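Local coordinates for condensin complex subunit 3 (Schizosaccharomyces pombe, PDB 5OQR), which serves as the regulatory subunit of condensin, the complex required to convert interphase chromatin into condensed, mitotic-like chromosomes, at residues E581-G586 / P615-N620; A589-L594 / G628-V633. All coordinates share one frame; numbering follows the deposited sequence.

Contact 1: residues E581-G586 / P615-N620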
loop_
_atom_site.group_PDB
_atom_site.type_symbol
_atom_site.label_atom_id
_atom_site.label_comp_id
_atom_site.label_asym_id
_atom_site.label_seq_id
_atom_site.Cartn_x
_atom_site.Cartn_y
_atom_site.Cartn_z
ATOM N N GLU A 581 16.501 9.832 -5.773
ATOM C CA GLU A 581 15.554 10.740 -6.411
ATOM C C GLU A 581 15.743 10.751 -7.922
ATOM O O GLU A 581 14.773 10.654 -8.680
ATOM C CB GLU A 581 15.714 12.150 -5.842
ATOM C CG GLU A 581 14.518 13.052 -6.096
ATOM C CD GLU A 581 14.843 14.524 -5.929
ATOM O OE1 GLU A 581 15.980 14.843 -5.523
ATOM O OE2 GLU A 581 13.962 15.364 -6.209
ATOM N N LEU A 582 16.989 10.877 -8.377
ATOM C CA LEU A 582 17.261 10.879 -9.810
ATOM C C LEU A 582 16.929 9.526 -10.428
ATOM O O LEU A 582 16.298 9.454 -11.488
ATOM C CB LEU A 582 18.725 11.240 -10.060
ATOM C CG LEU A 582 19.215 11.169 -11.507
ATOM C CD1 LEU A 582 18.424 12.110 -12.397
ATOM C CD2 LEU A 582 20.698 11.487 -11.578
ATOM N N GLN A 583 17.350 8.442 -9.777
ATOM C CA GLN A 583 17.048 7.108 -10.279
ATOM C C GLN A 583 15.546 6.901 -10.397
ATOM O O GLN A 583 15.049 6.430 -11.427
ATOM C CB GLN A 583 17.660 6.060 -9.356
ATOM C CG GLN A 583 17.754 4.676 -9.963
ATOM C CD GLN A 583 18.071 3.621 -8.929
ATOM O OE1 GLN A 583 17.563 3.663 -7.810
ATOM N NE2 GLN A 583 18.926 2.674 -9.294
ATOM N N THR A 584 14.804 7.241 -9.343
ATOM C CA THR A 584 13.353 7.117 -9.390
ATOM C C THR A 584 12.763 7.941 -10.522
ATOM O O THR A 584 11.714 7.586 -11.069
ATOM C CB THR A 584 12.746 7.555 -8.057
ATOM O OG1 THR A 584 13.344 6.809 -6.991
ATOM C CG2 THR A 584 11.239 7.327 -8.046
ATOM N N LEU A 585 13.417 9.042 -10.886
ATOM C CA LEU A 585 12.882 9.910 -11.926
ATOM C C LEU A 585 13.080 9.299 -13.307
ATOM O O LEU A 585 12.151 9.273 -14.120
ATOM C CB LEU A 585 13.539 11.288 -11.844
ATOM C CG LEU A 585 12.943 12.356 -12.760
ATOM C CD1 LEU A 585 11.484 12.612 -12.421
ATOM C CD2 LEU A 585 13.752 13.631 -12.656
ATOM N N GLY A 586 14.289 8.814 -13.591
ATOM C CA GLY A 586 14.509 8.097 -14.835
ATOM C C GLY A 586 13.562 6.923 -14.991
ATOM O O GLY A 586 12.965 6.725 -16.050
ATOM N N PRO A 615 19.541 -6.046 -6.807
ATOM C CA PRO A 615 19.746 -5.829 -5.366
ATOM C C PRO A 615 20.259 -4.442 -5.019
ATOM O O PRO A 615 19.887 -3.911 -3.965
ATOM C CB PRO A 615 20.762 -6.917 -4.988
ATOM C CG PRO A 615 21.398 -7.319 -6.272
ATOM C CD PRO A 615 20.326 -7.194 -7.295
ATOM N N ASN A 616 21.102 -3.835 -5.855
ATOM C CA ASN A 616 21.656 -2.529 -5.513
ATOM C C ASN A 616 20.581 -1.453 -5.426
ATOM O O ASN A 616 20.841 -0.376 -4.878
ATOM C CB ASN A 616 22.726 -2.118 -6.530
ATOM C CG ASN A 616 22.151 -1.783 -7.896
ATOM O OD1 ASN A 616 20.937 -1.767 -8.095
ATOM N ND2 ASN A 616 23.032 -1.502 -8.847
ATOM N N THR A 617 19.388 -1.719 -5.950
ATOM C CA THR A 617 18.289 -0.766 -5.952
ATOM C C THR A 617 17.177 -1.154 -4.986
ATOM O O THR A 617 16.154 -0.466 -4.928
ATOM C CB THR A 617 17.725 -0.634 -7.376
ATOM O OG1 THR A 617 18.805 -0.457 -8.300
ATOM C CG2 THR A 617 16.786 0.562 -7.505
ATOM N N VAL A 618 17.352 -2.228 -4.214
ATOM C CA VAL A 618 16.263 -2.722 -3.376
ATOM C C VAL A 618 15.855 -1.672 -2.350
ATOM O O VAL A 618 14.669 -1.522 -2.034
ATOM C CB VAL A 618 16.668 -4.047 -2.702
ATOM C CG1 VAL A 618 17.789 -3.827 -1.688
ATOM C CG2 VAL A 618 15.463 -4.694 -2.043
ATOM N N ASP A 619 16.826 -0.932 -1.812
ATOM C CA ASP A 619 16.518 0.050 -0.778
ATOM C C ASP A 619 15.731 1.228 -1.337
ATOM O O ASP A 619 14.956 1.855 -0.607
ATOM C CB ASP A 619 17.807 0.539 -0.119
ATOM C CG ASP A 619 18.515 -0.556 0.652
ATOM O OD1 ASP A 619 17.823 -1.373 1.296
ATOM O OD2 ASP A 619 19.762 -0.604 0.611
ATOM N N ASN A 620 15.913 1.546 -2.616
ATOM C CA ASN A 620 15.135 2.600 -3.253
ATOM C C ASN A 620 13.676 2.176 -3.366
ATOM O O ASN A 620 13.260 1.627 -4.390
ATOM C CB ASN A 620 15.711 2.925 -4.632
ATOM C CG ASN A 620 15.000 4.081 -5.308
ATOM O OD1 ASN A 620 13.879 4.438 -4.950
ATOM N ND2 ASN A 620 15.653 4.671 -6.301
#
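Gln-583 reaches from helix 580-597 into the turn ahead of helix 621-635 and meets Thr-617 and Asn-620. Its CG is anti to the backbone N (chi1 -164°) and the chain beyond is extended, which carries the amide to the turn. The tight part lies around this buried amide. OE1 of Gln-583 accepts a bond from ND2 of Asn-620 at 2.6 Å, in the carbonyl plane. The two side chains run alongside in opposite senses, with their amide planes 28° apart. On the other branch, NE2 of Gln-583 gives a longer bond to OG1 of Thr-617, at 3.3 Å and tilted from the amide plane. That hydroxyl also bonds to OD1 of Asn-616 and to Gln-611. Asn-620 ND2 has a second acceptor in OG1 of Thr-584, at 3.2 Å and in the Asn-620 amide plane. Thr-584 OG1 is itself tied to the carbonyl of Ala-580. Cutting Gln-583 back to an alanine removes the amide, and Asn-620 ND2 would probably be left with Thr-584 and a weak bond to Ala-580 while a gap opened beside Thr-617. The looser side begins at the partly exposed Thr-584. Beyond it, Val-618 and Asp-619 of the turn are exposed and do not touch the helix segment. Asn-620 OD1 binds the backbone N of Leu-623, so the arrangement is a side-chain N-cap, here opening helix 621-635 within an all-helical, HEAT-repeat protein.

Contact 2: residues A589-L594 / G628-V633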
loop_
_atom_site.group_PDB
_atom_site.type_symbol
_atom_site.label_atom_id
_atom_site.label_comp_id
_atom_site.label_asym_id
_atom_site.label_seq_id
_atom_site.Cartn_x
_atom_site.Cartn_y
_atom_site.Cartn_z
ATOM N N ALA A 589 10.128 8.348 -15.802
ATOM C CA ALA A 589 10.070 8.877 -17.161
ATOM C C ALA A 589 9.931 7.752 -18.181
ATOM O O ALA A 589 9.072 7.804 -19.068
ATOM C CB ALA A 589 11.316 9.711 -17.447
ATOM N N ILE A 590 10.777 6.727 -18.070
ATOM C CA ILE A 590 10.686 5.575 -18.965
ATOM C C ILE A 590 9.290 4.969 -18.905
ATOM O O ILE A 590 8.684 4.655 -19.935
ATOM C CB ILE A 590 11.768 4.542 -18.605
ATOM C CG1 ILE A 590 13.155 5.118 -18.894
ATOM C CG2 ILE A 590 11.569 3.243 -19.379
ATOM C CD1 ILE A 590 14.264 4.464 -18.112
ATOM N N ALA A 591 8.762 4.797 -17.695
ATOM C CA ALA A 591 7.459 4.162 -17.532
ATOM C C ALA A 591 6.382 4.882 -18.334
ATOM O O ALA A 591 5.600 4.248 -19.048
ATOM C CB ALA A 591 7.083 4.116 -16.052
ATOM N N LYS A 592 6.318 6.212 -18.225
ATOM C CA LYS A 592 5.259 6.938 -18.922
ATOM C C LYS A 592 5.529 7.034 -20.418
ATOM O O LYS A 592 4.584 7.022 -21.213
ATOM C CB LYS A 592 5.058 8.333 -18.321
ATOM C CG LYS A 592 6.311 9.036 -17.841
ATOM C CD LYS A 592 6.033 10.472 -17.421
ATOM C CE LYS A 592 5.209 10.541 -16.142
ATOM N NZ LYS A 592 4.884 11.948 -15.781
ATOM N N LEU A 593 6.796 7.119 -20.827
ATOM C CA LEU A 593 7.104 7.095 -22.253
ATOM C C LEU A 593 6.661 5.788 -22.902
ATOM O O LEU A 593 6.239 5.784 -24.063
ATOM C CB LEU A 593 8.601 7.306 -22.479
ATOM C CG LEU A 593 9.177 8.696 -22.213
ATOM C CD1 LEU A 593 10.672 8.692 -22.452
ATOM C CD2 LEU A 593 8.510 9.743 -23.086
ATOM N N LEU A 594 6.745 4.674 -22.173
ATOM C CA LEU A 594 6.314 3.392 -22.725
ATOM C C LEU A 594 4.796 3.323 -22.836
ATOM O O LEU A 594 4.256 2.999 -23.899
ATOM C CB LEU A 594 6.846 2.247 -21.859
ATOM C CG LEU A 594 8.105 1.518 -22.342
ATOM C CD1 LEU A 594 9.183 2.478 -22.809
ATOM C CD2 LEU A 594 8.647 0.640 -21.231
ATOM N N GLY A 628 6.447 -0.835 -9.505
ATOM C CA GLY A 628 5.441 -1.714 -8.941
ATOM C C GLY A 628 4.063 -1.451 -9.509
ATOM O O GLY A 628 3.223 -2.351 -9.555
ATOM N N TYR A 629 3.814 -0.219 -9.951
ATOM C CA TYR A 629 2.546 0.139 -10.572
ATOM C C TYR A 629 2.591 0.040 -12.089
ATOM O O TYR A 629 1.570 -0.262 -12.715
ATOM C CB TYR A 629 2.148 1.563 -10.168
ATOM C CG TYR A 629 0.957 2.096 -10.931
ATOM C CD1 TYR A 629 1.123 2.984 -11.983
ATOM C CD2 TYR A 629 -0.329 1.695 -10.612
ATOM C CE1 TYR A 629 0.041 3.464 -12.689
ATOM C CE2 TYR A 629 -1.418 2.168 -11.310
ATOM C CZ TYR A 629 -1.228 3.051 -12.348
ATOM O OH TYR A 629 -2.318 3.523 -13.046
ATOM N N PHE A 630 3.756 0.275 -12.693
ATOM C CA PHE A 630 3.847 0.326 -14.149
ATOM C C PHE A 630 3.728 -1.061 -14.768
ATOM O O PHE A 630 2.942 -1.269 -15.700
ATOM C CB PHE A 630 5.162 0.990 -14.558
ATOM C CG PHE A 630 5.674 0.548 -15.898
ATOM C CD1 PHE A 630 6.581 -0.494 -15.995
ATOM C CD2 PHE A 630 5.255 1.173 -17.057
ATOM C CE1 PHE A 630 7.054 -0.907 -17.221
ATOM C CE2 PHE A 630 5.726 0.766 -18.288
ATOM C CZ PHE A 630 6.626 -0.275 -18.369
ATOM N N PHE A 631 4.506 -2.026 -14.273
ATOM C CA PHE A 631 4.545 -3.338 -14.916
ATOM C C PHE A 631 3.165 -3.968 -15.041
ATOM O O PHE A 631 2.817 -4.427 -16.141
ATOM C CB PHE A 631 5.517 -4.256 -14.165
ATOM C CG PHE A 631 6.965 -3.982 -14.463
ATOM C CD1 PHE A 631 7.446 -4.057 -15.757
ATOM C CD2 PHE A 631 7.846 -3.659 -13.449
ATOM C CE1 PHE A 631 8.773 -3.804 -16.036
ATOM C CE2 PHE A 631 9.177 -3.405 -13.722
ATOM C CZ PHE A 631 9.639 -3.480 -15.018
ATOM N N PRO A 632 2.336 -4.022 -13.998
ATOM C CA PRO A 632 0.981 -4.563 -14.196
ATOM C C PRO A 632 0.156 -3.761 -15.188
ATOM O O PRO A 632 -0.576 -4.344 -15.995
ATOM C CB PRO A 632 0.377 -4.518 -12.784
ATOM C CG PRO A 632 1.537 -4.457 -11.869
ATOM C CD PRO A 632 2.593 -3.694 -12.588
ATOM N N VAL A 633 0.253 -2.431 -15.146
ATOM C CA VAL A 633 -0.520 -1.590 -16.057
ATOM C C VAL A 633 -0.077 -1.826 -17.493
ATOM O O VAL A 633 -0.902 -1.951 -18.407
ATOM C CB VAL A 633 -0.379 -0.109 -15.657
ATOM C CG1 VAL A 633 -0.821 0.823 -16.786
ATOM C CG2 VAL A 633 -1.188 0.169 -14.412
#
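Phe-630 of helix 621-635 packs against Ala-591 and Leu-594 of helix 580-597. The fold is an alpha solenoid of the HEAT-repeat kind. The two helices run in roughly the same direction, and helix 601-613 lies between them in sequence. Apolar packing carries the contact. The ring of Phe-630 points across because its CG stands anti to the backbone N (chi1 153°). At the near side of the ring, Ala-591 CB lies 3.6 Å from Phe-630 CD2. Leu-594 crosses the ring at an angle, and at the far end Leu-594 CD2 lies 3.6 Å from Phe-630 CZ. The facing residues lie one helical turn apart and so hold both ends of one ring. Leu-608 of helix 601-613 also touches Phe-630. Aromatic contacts gather round Phe-630 and Phe-631. Phe-630 meets the ring of Tyr-634, with the planes about 25° apart. Phe-630 CD1 stands 3.7 Å above one face of the Phe-631 ring, offset toward the rim. Phe-631 is in turn stacked on Trp-682. A backbone atom also touches the ring: the carbonyl O of Ala-591 approaches obliquely, 3.6 Å from Phe-630 CE2.

Contact 1 and contact 2 both use helix 580-597, and their centres are about 15 Å apart. Contact 1 is the polar one, between this helix and the turn before helix 621-635. Contact 2 is apolar and lies further along both helices. The same helix pair is therefore joined first at the start of helix 621-635 and then along its body. The segments alternate along the chain, and helix 601-613 lies in the stretch between. The contact centres are about 18 and 17 Å from the chain centre. Helix 580-597 also faces another protein of the assembly: Leu-585 packs on an aromatic side chain of that protein, and Lys-592 NZ bonds to its backbone.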